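Local coordinates for mosquitocidal toxin (Bacillus sphaericus, PDB 2CB4), which probably transfers ADP-ribose from NAD to target proteins, through the catalytic domain that this chain represents, as part of a toxin against mosquitoes, at residues 46-49 and 50-53. The protein carries 1 engineered substitution. Residues are numbered along the deposited sequence; the frame is centred on the assembly and turned at random.
Sequences RIPS and FASP
The carbonyl oxygen of Pro48 accepts hydrogen bonds from two backbone N-H groups, those of Ala51 and Ser52. Ala51 N lies 2.8 Å from Pro48 O in a bent bond (141° at the hydrogen) and stands above the carbonyl plane. Ser52 N, at 3.2 Å from Pro48 O, gives the longer but straighter bond, 163° at the hydrogen, and meets the oxygen almost end-on. Between them they curl the chain back on itself through Ser49, Phe50 and Ala51, all three with helix-like backbone angles.

The Phe50 side chain reaches back toward Pro48, its CG set between the backbone N and the carbonyl carbon (chi1 51°). Pro48 CB lies over one face of the phenyl ring, offset toward the rim, in a CH-pi contact modelled tighter than two carbons allow, so its exact closeness is doubtful; His172 meets the same ring with its plane steeply inclined. Ile47 CG2 rests 3.6 Å from Ser52 CB and also touches Ala51 CB. Ser52 OG is hydrogen-bonded to Ser167 O, and Ser169 binds the backbone of Ala51, tying the bend to the 164-167 helix and the loop after it.

The arrangement is a type I beta-turn over 48-51 overlapped by an alpha-turn over 48-52, sharing the Pro48 carbonyl, in the loop joining helix 36-44 to strand 78-82 of the ADP-ribosyltransferase domain.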
# COMPACT_ATOMS: atom_id res chain seq x y z
N ARG A 46 32.43 0.97 -23.77
CA ARG A 46 31.52 0.06 -24.47
C ARG A 46 31.59 0.36 -25.97
O ARG A 46 30.71 -0.03 -26.75
CB ARG A 46 30.08 0.17 -23.94
CG ARG A 46 29.86 -0.36 -22.52
CD ARG A 46 29.99 -1.87 -22.46
NE ARG A 46 30.14 -2.37 -21.09
CZ ARG A 46 30.34 -3.65 -20.76
NH1 ARG A 46 30.43 -4.57 -21.72
NH2 ARG A 46 30.46 -4.00 -19.47
N ILE A 47 32.65 1.07 -26.37
CA ILE A 47 32.86 1.40 -27.78
C ILE A 47 34.20 0.83 -28.27
O ILE A 47 35.28 1.33 -27.92
CB ILE A 47 32.82 2.92 -28.05
CG1 ILE A 47 31.55 3.55 -27.47
CG2 ILE A 47 32.98 3.18 -29.56
CD1 ILE A 47 31.37 5.01 -27.81
N PRO A 48 34.13 -0.23 -29.08
CA PRO A 48 35.33 -0.87 -29.62
C PRO A 48 36.16 0.14 -30.41
O PRO A 48 35.62 0.97 -31.15
CB PRO A 48 34.76 -1.93 -30.57
CG PRO A 48 33.36 -2.15 -30.13
CD PRO A 48 32.90 -0.81 -29.64
N SER A 49 37.49 0.05 -30.25
CA SER A 49 38.43 0.93 -30.94
C SER A 49 38.23 0.97 -32.44
O SER A 49 38.51 1.98 -33.08
CB SER A 49 39.87 0.55 -30.63
OG SER A 49 40.08 0.59 -29.23
N PHE A 50 37.74 -0.11 -33.03
CA PHE A 50 37.52 -0.09 -34.47
C PHE A 50 36.30 0.74 -34.88
O PHE A 50 36.23 1.21 -36.02
CB PHE A 50 37.48 -1.50 -35.06
CG PHE A 50 36.53 -2.42 -34.35
CD1 PHE A 50 36.95 -3.14 -33.23
CD2 PHE A 50 35.21 -2.55 -34.78
CE1 PHE A 50 36.06 -4.00 -32.56
CE2 PHE A 50 34.32 -3.40 -34.12
CZ PHE A 50 34.74 -4.12 -33.01
N ALA A 51 35.35 0.91 -33.96
CA ALA A 51 34.13 1.70 -34.23
C ALA A 51 34.46 3.19 -34.10
O ALA A 51 34.02 4.01 -34.92
CB ALA A 51 33.04 1.32 -33.24
N SER A 52 35.25 3.51 -33.08
CA SER A 52 35.69 4.88 -32.81
C SER A 52 37.23 4.93 -32.63
O SER A 52 37.75 5.02 -31.50
CB SER A 52 34.99 5.43 -31.57
OG SER A 52 35.06 6.84 -31.55
N PRO A 53 37.94 4.86 -33.75
CA PRO A 53 39.41 4.87 -33.74
C PRO A 53 39.98 6.03 -32.90
O PRO A 53 40.85 5.83 -32.04
CB PRO A 53 39.76 5.07 -35.22
CG PRO A 53 38.54 4.58 -35.97
CD PRO A 53 37.38 4.95 -35.11